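Local coordinates for aquaporin aqpM (Methanothermobacter marburgensis str. Marburg, PDB 2F2B), which forms a membrane channel that passes water in both directions in response to osmotic change and transiently raises initial glycerol flux, at the interface of chains A and B. Sequence-based numbering; all coordinates share one arbitrary frame. Chains: chain A/B, Aquaporin aqpM.

Contact 1: the interface of chains A and B. Residues chain A 141, 145, 189-190, 193; chain B 28, 118, 121-123.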
loop_
_atom_site.group_PDB
_atom_site.type_symbol
_atom_site.label_atom_id
_atom_site.label_comp_id
_atom_site.label_asym_id
_atom_site.label_seq_id
_atom_site.Cartn_x
_atom_site.Cartn_y
_atom_site.Cartn_z
ATOM N N ILE A 141 -18.894 17.196 -13.943
ATOM C CA ILE A 141 -17.693 18.011 -13.789
ATOM C C ILE A 141 -17.457 18.854 -15.041
ATOM O O ILE A 141 -17.357 18.325 -16.147
ATOM C CB ILE A 141 -16.451 17.118 -13.527
ATOM C CG1 ILE A 141 -16.678 16.263 -12.271
ATOM C CG2 ILE A 141 -15.204 17.979 -13.398
ATOM C CD1 ILE A 141 -16.928 17.058 -10.989
ATOM N N GLN A 145 -13.597 22.939 -13.854
ATOM C CA GLN A 145 -13.425 22.184 -12.615
ATOM C C GLN A 145 -12.328 21.141 -12.814
ATOM O O GLN A 145 -11.496 20.928 -11.934
ATOM C CB GLN A 145 -14.725 21.486 -12.223
ATOM C CG GLN A 145 -15.756 22.405 -11.612
ATOM C CD GLN A 145 -17.065 21.694 -11.368
ATOM O OE1 GLN A 145 -17.782 21.356 -12.307
ATOM N NE2 GLN A 145 -17.377 21.446 -10.101
ATOM N N THR A 189 -7.723 10.529 -4.999
ATOM C CA THR A 189 -8.610 11.659 -4.731
ATOM C C THR A 189 -9.268 12.262 -5.976
ATOM O O THR A 189 -10.485 12.447 -6.021
ATOM C CB THR A 189 -7.851 12.805 -4.021
ATOM O OG1 THR A 189 -7.268 12.319 -2.803
ATOM C CG2 THR A 189 -8.807 13.958 -3.686
ATOM N N LEU A 190 -8.449 12.558 -6.980
ATOM C CA LEU A 190 -8.905 13.216 -8.208
ATOM C C LEU A 190 -9.328 12.339 -9.388
ATOM O O LEU A 190 -9.833 12.854 -10.388
ATOM C CB LEU A 190 -7.808 14.185 -8.673
ATOM C CG LEU A 190 -7.853 15.680 -8.313
ATOM C CD1 LEU A 190 -8.731 15.947 -7.112
ATOM C CD2 LEU A 190 -6.437 16.184 -8.098
ATOM N N ILE A 193 -12.789 12.791 -10.684
ATOM C CA ILE A 193 -13.125 14.172 -11.008
ATOM C C ILE A 193 -12.648 14.491 -12.425
ATOM O O ILE A 193 -13.459 14.782 -13.307
ATOM C CB ILE A 193 -12.498 15.166 -9.997
ATOM C CG1 ILE A 193 -13.116 14.937 -8.610
ATOM C CG2 ILE A 193 -12.756 16.603 -10.438
ATOM C CD1 ILE A 193 -12.561 15.836 -7.524
ATOM N N VAL B 28 -15.368 12.017 -1.995
ATOM C CA VAL B 28 -15.533 11.292 -3.253
ATOM C C VAL B 28 -16.136 9.907 -3.028
ATOM O O VAL B 28 -16.998 9.469 -3.786
ATOM C CB VAL B 28 -14.184 11.136 -3.997
ATOM C CG1 VAL B 28 -14.344 10.191 -5.181
ATOM C CG2 VAL B 28 -13.701 12.496 -4.481
ATOM N N PHE B 118 -11.226 22.325 -2.928
ATOM C CA PHE B 118 -11.672 20.995 -3.322
ATOM C C PHE B 118 -13.149 21.073 -3.709
ATOM O O PHE B 118 -13.585 20.465 -4.688
ATOM C CB PHE B 118 -11.516 19.983 -2.191
ATOM C CG PHE B 118 -11.943 18.604 -2.584
ATOM C CD1 PHE B 118 -11.118 17.809 -3.375
ATOM C CD2 PHE B 118 -13.209 18.135 -2.253
ATOM C CE1 PHE B 118 -11.554 16.566 -3.838
ATOM C CE2 PHE B 118 -13.653 16.896 -2.711
ATOM C CZ PHE B 118 -12.823 16.113 -3.508
ATOM N N CYS B 121 -13.565 22.160 -7.188
ATOM C CA CYS B 121 -13.212 21.119 -8.160
ATOM C C CYS B 121 -14.253 20.013 -8.280
ATOM O O CYS B 121 -14.617 19.606 -9.384
ATOM C CB CYS B 121 -11.883 20.443 -7.786
ATOM S SG CYS B 121 -10.405 21.451 -7.890
ATOM N N ALA B 122 -14.707 19.514 -7.135
ATOM C CA ALA B 122 -15.656 18.408 -7.094
ATOM C C ALA B 122 -17.124 18.768 -7.270
ATOM O O ALA B 122 -17.923 17.919 -7.655
ATOM C CB ALA B 122 -15.475 17.630 -5.790
ATOM N N GLY B 123 -17.478 20.015 -6.982
ATOM C CA GLY B 123 -18.865 20.426 -7.107
ATOM C C GLY B 123 -19.553 20.445 -5.755
ATOM O O GLY B 123 -19.047 19.882 -4.782
#

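Contact 2: the interface of chains A and B. Residues chain A 164, 171, 174, 178, 181; chain B 71, 173, 177.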
loop_
_atom_site.group_PDB
_atom_site.type_symbol
_atom_site.label_atom_id
_atom_site.label_comp_id
_atom_site.label_asym_id
_atom_site.label_seq_id
_atom_site.Cartn_x
_atom_site.Cartn_y
_atom_site.Cartn_z
ATOM N N ILE A 164 12.221 16.039 -3.177
ATOM C CA ILE A 164 12.851 14.730 -3.038
ATOM C C ILE A 164 13.800 14.295 -4.162
ATOM O O ILE A 164 14.622 13.403 -3.961
ATOM C CB ILE A 164 11.765 13.631 -2.843
ATOM C CG1 ILE A 164 12.382 12.386 -2.197
ATOM C CG2 ILE A 164 11.149 13.252 -4.187
ATOM C CD1 ILE A 164 12.965 12.630 -0.823
ATOM N N PRO A 171 17.044 13.176 0.721
ATOM C CA PRO A 171 17.615 11.898 1.155
ATOM C C PRO A 171 17.731 10.966 -0.046
ATOM O O PRO A 171 16.744 10.694 -0.730
ATOM C CB PRO A 171 16.610 11.408 2.195
ATOM C CG PRO A 171 15.314 11.953 1.678
ATOM C CD PRO A 171 15.691 13.363 1.276
ATOM N N PHE A 174 15.200 7.686 -1.976
ATOM C CA PHE A 174 13.753 7.786 -1.771
ATOM C C PHE A 174 12.926 8.360 -2.915
ATOM O O PHE A 174 11.715 8.134 -2.975
ATOM C CB PHE A 174 13.470 8.614 -0.514
ATOM C CG PHE A 174 13.732 7.879 0.764
ATOM C CD1 PHE A 174 12.753 7.065 1.323
ATOM C CD2 PHE A 174 14.968 7.973 1.394
ATOM C CE1 PHE A 174 13.000 6.350 2.494
ATOM C CE2 PHE A 174 15.224 7.260 2.565
ATOM C CZ PHE A 174 14.240 6.449 3.114
ATOM N N ILE A 178 8.725 7.665 -3.363
ATOM C CA ILE A 178 7.894 8.772 -2.904
ATOM C C ILE A 178 7.113 9.408 -4.054
ATOM O O ILE A 178 5.930 9.718 -3.909
ATOM C CB ILE A 178 8.751 9.840 -2.180
ATOM C CG1 ILE A 178 9.396 9.208 -0.938
ATOM C CG2 ILE A 178 7.897 11.044 -1.800
ATOM C CD1 ILE A 178 8.416 8.413 -0.052
ATOM N N LEU A 181 4.246 6.948 -5.040
ATOM C CA LEU A 181 3.154 6.908 -4.074
ATOM C C LEU A 181 2.378 8.223 -4.060
ATOM O O LEU A 181 1.169 8.235 -3.841
ATOM C CB LEU A 181 3.688 6.581 -2.673
ATOM C CG LEU A 181 4.303 5.183 -2.534
ATOM C CD1 LEU A 181 4.789 4.978 -1.105
ATOM C CD2 LEU A 181 3.264 4.111 -2.905
ATOM N N TYR B 71 8.240 15.448 2.590
ATOM C CA TYR B 71 9.452 15.437 1.775
ATOM C C TYR B 71 9.635 16.767 1.055
ATOM O O TYR B 71 10.761 17.205 0.817
ATOM C CB TYR B 71 9.414 14.274 0.777
ATOM C CG TYR B 71 9.684 12.941 1.443
ATOM C CD1 TYR B 71 10.948 12.640 1.958
ATOM C CD2 TYR B 71 8.662 12.011 1.626
ATOM C CE1 TYR B 71 11.185 11.444 2.642
ATOM C CE2 TYR B 71 8.883 10.823 2.310
ATOM C CZ TYR B 71 10.142 10.543 2.819
ATOM O OH TYR B 71 10.351 9.386 3.531
ATOM N N GLY B 173 15.762 10.185 6.303
ATOM C CA GLY B 173 14.979 9.958 5.104
ATOM C C GLY B 173 13.655 9.234 5.260
ATOM O O GLY B 173 12.778 9.382 4.415
ATOM N N ILE B 177 7.619 9.086 4.864
ATOM C CA ILE B 177 6.821 7.920 4.519
ATOM C C ILE B 177 6.258 7.194 5.738
ATOM O O ILE B 177 5.109 6.758 5.721
ATOM C CB ILE B 177 7.617 6.934 3.605
ATOM C CG1 ILE B 177 6.674 5.840 3.083
ATOM C CG2 ILE B 177 8.788 6.318 4.358
ATOM C CD1 ILE B 177 5.494 6.383 2.292
#

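Contact 3: the interface of chains A and B. Residues chain A 145, 148-149, 152; chain B 117, 120-121.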
loop_
_atom_site.group_PDB
_atom_site.type_symbol
_atom_site.label_atom_id
_atom_site.label_comp_id
_atom_site.label_asym_id
_atom_site.label_seq_id
_atom_site.Cartn_x
_atom_site.Cartn_y
_atom_site.Cartn_z
ATOM N N GLN A 145 -13.597 22.939 -13.854
ATOM C CA GLN A 145 -13.425 22.184 -12.615
ATOM C C GLN A 145 -12.328 21.141 -12.814
ATOM O O GLN A 145 -11.496 20.928 -11.934
ATOM C CB GLN A 145 -14.725 21.486 -12.223
ATOM C CG GLN A 145 -15.756 22.405 -11.612
ATOM C CD GLN A 145 -17.065 21.694 -11.368
ATOM O OE1 GLN A 145 -17.782 21.356 -12.307
ATOM N NE2 GLN A 145 -17.377 21.446 -10.101
ATOM N N LEU A 148 -8.974 22.897 -12.852
ATOM C CA LEU A 148 -8.513 23.222 -11.506
ATOM C C LEU A 148 -7.950 21.980 -10.817
ATOM O O LEU A 148 -6.938 22.054 -10.126
ATOM C CB LEU A 148 -9.659 23.818 -10.674
ATOM C CG LEU A 148 -9.332 24.237 -9.234
ATOM C CD1 LEU A 148 -8.205 25.257 -9.223
ATOM C CD2 LEU A 148 -10.584 24.817 -8.579
ATOM N N ALA A 149 -8.603 20.838 -11.016
ATOM C CA ALA A 149 -8.144 19.587 -10.414
ATOM C C ALA A 149 -6.748 19.222 -10.917
ATOM O O ALA A 149 -5.874 18.838 -10.133
ATOM C CB ALA A 149 -9.128 18.459 -10.731
ATOM N N VAL A 152 -4.048 21.606 -9.304
ATOM C CA VAL A 152 -3.736 21.270 -7.912
ATOM C C VAL A 152 -2.997 19.936 -7.819
ATOM O O VAL A 152 -2.008 19.809 -7.093
ATOM C CB VAL A 152 -5.023 21.213 -7.049
ATOM C CG1 VAL A 152 -4.666 20.888 -5.594
ATOM C CG2 VAL A 152 -5.752 22.555 -7.120
ATOM N N ILE B 117 -11.203 24.942 -2.018
ATOM C CA ILE B 117 -10.765 24.684 -3.381
ATOM C C ILE B 117 -11.200 23.293 -3.839
ATOM O O ILE B 117 -11.522 23.100 -5.009
ATOM C CB ILE B 117 -9.233 24.857 -3.516
ATOM C CG1 ILE B 117 -8.862 26.328 -3.279
ATOM C CG2 ILE B 117 -8.766 24.424 -4.907
ATOM C CD1 ILE B 117 -9.481 27.303 -4.291
ATOM N N GLN B 120 -14.679 23.479 -5.001
ATOM C CA GLN B 120 -14.782 24.088 -6.326
ATOM C C GLN B 120 -14.515 23.062 -7.427
ATOM O O GLN B 120 -15.165 23.089 -8.472
ATOM C CB GLN B 120 -13.799 25.255 -6.454
ATOM C CG GLN B 120 -14.040 26.365 -5.450
ATOM C CD GLN B 120 -15.443 26.930 -5.541
ATOM O OE1 GLN B 120 -16.116 27.115 -4.526
ATOM N NE2 GLN B 120 -15.893 27.211 -6.756
ATOM N N CYS B 121 -13.565 22.160 -7.188
ATOM C CA CYS B 121 -13.212 21.119 -8.160
ATOM C C CYS B 121 -14.253 20.013 -8.280
ATOM O O CYS B 121 -14.617 19.606 -9.384
ATOM C CB CYS B 121 -11.883 20.443 -7.786
ATOM S SG CYS B 121 -10.405 21.451 -7.890
#

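Contact 4: the interface of chains A and B. Residues chain A 42-43, 47, 51-52, 192; chain B 28, 31-32.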
loop_
_atom_site.group_PDB
_atom_site.type_symbol
_atom_site.label_atom_id
_atom_site.label_comp_id
_atom_site.label_asym_id
_atom_site.label_seq_id
_atom_site.Cartn_x
_atom_site.Cartn_y
_atom_site.Cartn_z
ATOM N N PHE A 42 -22.492 9.411 -11.292
ATOM C CA PHE A 42 -21.121 9.838 -10.996
ATOM C C PHE A 42 -20.186 8.625 -10.968
ATOM O O PHE A 42 -18.999 8.736 -11.283
ATOM C CB PHE A 42 -21.087 10.565 -9.648
ATOM C CG PHE A 42 -19.811 11.322 -9.388
ATOM C CD1 PHE A 42 -19.122 11.148 -8.192
ATOM C CD2 PHE A 42 -19.321 12.237 -10.317
ATOM C CE1 PHE A 42 -17.961 11.875 -7.921
ATOM C CE2 PHE A 42 -18.159 12.972 -10.055
ATOM C CZ PHE A 42 -17.479 12.790 -8.854
ATOM N N ASN A 43 -20.735 7.475 -10.587
ATOM C CA ASN A 43 -19.991 6.217 -10.527
ATOM C C ASN A 43 -20.163 5.569 -11.907
ATOM O O ASN A 43 -21.230 5.044 -12.227
ATOM C CB ASN A 43 -20.580 5.336 -9.410
ATOM C CG ASN A 43 -19.777 4.064 -9.157
ATOM O OD1 ASN A 43 -19.735 3.563 -8.030
ATOM N ND2 ASN A 43 -19.158 3.528 -10.200
ATOM N N GLY A 47 -15.169 1.813 -9.133
ATOM C CA GLY A 47 -15.702 2.032 -7.802
ATOM C C GLY A 47 -16.993 1.252 -7.615
ATOM O O GLY A 47 -17.501 1.131 -6.503
ATOM N N GLY A 51 -15.433 0.263 -4.711
ATOM C CA GLY A 51 -15.501 1.582 -4.101
ATOM C C GLY A 51 -14.223 2.378 -4.319
ATOM O O GLY A 51 -13.611 2.292 -5.386
ATOM N N LEU A 52 -13.809 3.153 -3.321
ATOM C CA LEU A 52 -12.586 3.937 -3.473
ATOM C C LEU A 52 -11.399 2.980 -3.563
ATOM O O LEU A 52 -10.303 3.376 -3.964
ATOM C CB LEU A 52 -12.396 4.913 -2.302
ATOM C CG LEU A 52 -11.397 6.042 -2.602
ATOM C CD1 LEU A 52 -12.018 7.006 -3.612
ATOM C CD2 LEU A 52 -11.026 6.786 -1.318
ATOM N N ASN A 192 -11.867 10.333 -9.914
ATOM C CA ASN A 192 -13.280 10.445 -10.263
ATOM C C ASN A 192 -13.739 11.871 -10.560
ATOM O O ASN A 192 -14.940 12.135 -10.671
ATOM C CB ASN A 192 -14.147 9.848 -9.152
ATOM C CG ASN A 192 -15.330 9.063 -9.697
ATOM O OD1 ASN A 192 -15.268 7.845 -9.833
ATOM N ND2 ASN A 192 -16.409 9.765 -10.028
ATOM N N VAL B 28 -15.368 12.017 -1.995
ATOM C CA VAL B 28 -15.533 11.292 -3.253
ATOM C C VAL B 28 -16.136 9.907 -3.028
ATOM O O VAL B 28 -16.998 9.469 -3.786
ATOM C CB VAL B 28 -14.184 11.136 -3.997
ATOM C CG1 VAL B 28 -14.344 10.191 -5.181
ATOM C CG2 VAL B 28 -13.701 12.496 -4.481
ATOM N N MET B 31 -19.714 10.223 -2.585
ATOM C CA MET B 31 -20.350 10.637 -3.831
ATOM C C MET B 31 -20.550 9.464 -4.792
ATOM O O MET B 31 -21.591 9.366 -5.445
ATOM C CB MET B 31 -19.523 11.735 -4.504
ATOM C CG MET B 31 -19.521 13.056 -3.743
ATOM S SD MET B 31 -18.337 14.244 -4.413
ATOM C CE MET B 31 -19.256 14.890 -5.830
ATOM N N ILE B 32 -19.569 8.569 -4.884
ATOM C CA ILE B 32 -19.712 7.432 -5.789
ATOM C C ILE B 32 -20.557 6.307 -5.197
ATOM O O ILE B 32 -20.986 5.409 -5.916
ATOM C CB ILE B 32 -18.339 6.852 -6.228
ATOM C CG1 ILE B 32 -17.588 6.282 -5.026
ATOM C CG2 ILE B 32 -17.524 7.934 -6.924
ATOM C CD1 ILE B 32 -16.331 5.508 -5.406
#

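Contact 1: the interface of chains A and B
A:Ile193, in the last turn of helix 175-194, packs against the end of helix 100-122 in chain B, where B:Cys121 and B:Ala122 keep helical torsions and B:Gly123 turns to a positive phi of 100°. The isoleucine carries much of the contact. Its CG1 arm is fully extended (chi2 179°), which carries the terminal CD1 3.8 Å from the methyl CB of B:Ala122 and 3.9 Å from CE1 of the B:Phe118 ring. The other branch, CG2, rests 3.7 Å from the backbone O of B:Cys121. One turn earlier in the same helix, the methyl CG2 of A:Thr189 lies 3.8 Å from B:Phe118 CE1; two chain A methyls meet this same rim carbon. CG2 of B:Val28 lies in plane at the edge of the ring, 3.6 Å from the backbone O of A:Thr189. On the other flank, A:Gln145 brings its amide NE2 to 3.4 Å from B:Cys121 O, without a hydrogen bond, and A:Ile141 sets CD1 3.6 Å from B:Ala122 O. The patch is thus held by packing. In the fold, the ends of helices 175-194 of A and 100-122 of B meet here, with the start of A's helix 143-166 and B's helix 4-33 alongside.

Contact 2: the interface of chains A and B
The phenol ring of B:Tyr71 takes A:Ile178 on one face, with CG1 3.6 Å above the plane and offset toward the rim, while the backbone O of B:Gly173 lies in plane at its edge. That same oxygen stands 3.5 Å over the centre of the A:Phe174 ring, whose own edge has the carbonyl of A:Pro171 in plane. B:Gly173 O also takes the hydrogen bond from the phenol OH of B:Tyr71 at 2.6 Å, in the carbonyl plane with a C=O...O angle of 155°. The same OH receives the backbone N-H of B:Ile177 at 3.1 Å, and the two bonds hold the hydroxyl end of the ring in place. A:Ile178 is bent at chi2 (-48°), which curls CD1 back to 3.4 Å from ring atom CE2 of B:Tyr71. Past the rim of the same face, A:Ile164 runs parallel to the tyrosine side chain, CD1 3.4 Å from B:Tyr71 CD1. A:Pro171 packs CB on CA of B:Gly173 at 3.6 Å. Farther along, A:Leu181 CD1 and B:Ile177 CD1 meet at 3.7 Å, their side chains crossing at about a right angle. In the fold, the starts of both copies of helix 175-194 face each other here, joined by the ends of A's helix 143-166 and B's helix 52-73.

Contact 3: the interface of chains A and B
The polar link runs from A:Gln145 to B:Gln120, whose backbone O accepts a hydrogen bond from the side-chain amide NE2 at 3.2 Å, with 153° at the hydrogen. The acceptor lies close to the plane of the glutamine amide, but the nitrogen sits 35° above the carbonyl plane and so uses neither lone pair squarely. The extended chain beyond CG (chi2 174°) carries the amide across to this carbonyl, in the last turn of helix 100-122. The apolar part centres on the thiol of B:Cys121, which presses against A:Leu148: SG lies 3.3 Å from the branch carbon CG and 3.4 Å from the methyl CD2. A:Leu148 holds CG anti to its backbone N, and its CD2 also reaches CB of B:Gln120, at 3.9 Å. The backbone of A:Ala149 lies beside the sulfur, CA 3.9 Å from SG of B:Cys121. More loosely, the methyl CG2 of B:Ile117 lies near CD2 of A:Leu148 and CG2 of A:Val152. Within chain B, the thiol makes at most a weak hydrogen bond to the backbone O of B:Ile117. Together these groups seat helix 143-166 of one subunit against helix 100-122 of the next, combining a directed polar link with close packing that should help hold the tetramer together.

Contact 4: the interface of chains A and B
A:Asn192, whose amide packs on B:Ile32, gives a hydrogen bond from ND2 to the backbone O of A:Phe42, 3.1 Å long and nearly straight at 168°. The acceptor lies in the asparagine amide plane, whereas the nitrogen sits well above the carbonyl plane. The same ND2 stands over the centre of the A:Phe42 ring; the amide bonds the loop backbone and lies over the ring. At this subunit boundary of the tetramer, the end of B's helix 4-33 packs between the A:Phe42-A:Asn43 loop and the end of A's helix 175-194. A:Phe42 turns its CD1-CE1 bond toward chain B: CD1 is 3.8 Å from CB of B:Met31, and CE1 meets the methyl CE of the same residue at 3.9 Å, the methionine chain being bent at chi3 (80°). B:Ile32 is wedged more deeply. Its CG2 lies over the flat of the A:Asn192 amide, 3.7 Å from CG, and also touches the phenylalanine ring. B:Val28 adds CG1 beside CB of A:Asn192 at 4.0 Å. Less sound is A:Asn43, whose OD1 falls 3.1 Å from the backbone O of B:Ile32; two acceptors cannot bond, and the amide may belong the other way round. The CG1 branch of B:Ile32 sits between its own backbone N and carbonyl carbon (chi1 64°), sending CD1 to a point just before the start of chain A's helix 52-73, 3.9 Å from the backbone C of A:Gly51.

Contacts 1 and 3 are one continuous strip, their C-alpha centres about 6 Å apart, and they share A:Gln145 and B:Cys121. Contact 4 continues it, about 11 Å from contact 1 and 17 Å from contact 3, joined to contact 1 through B:Val28. Contact 2 stands apart, about 27 Å from contact 1 and 29 Å from contact 4, toward the other end of the subunit boundary. Chain A's helix 175-194 contributes to contacts 1, 2 and 4, and its helix 143-166 to contacts 1, 2 and 3. These long helices thus spread the pairing of neighbours along the depth of the homotetramer.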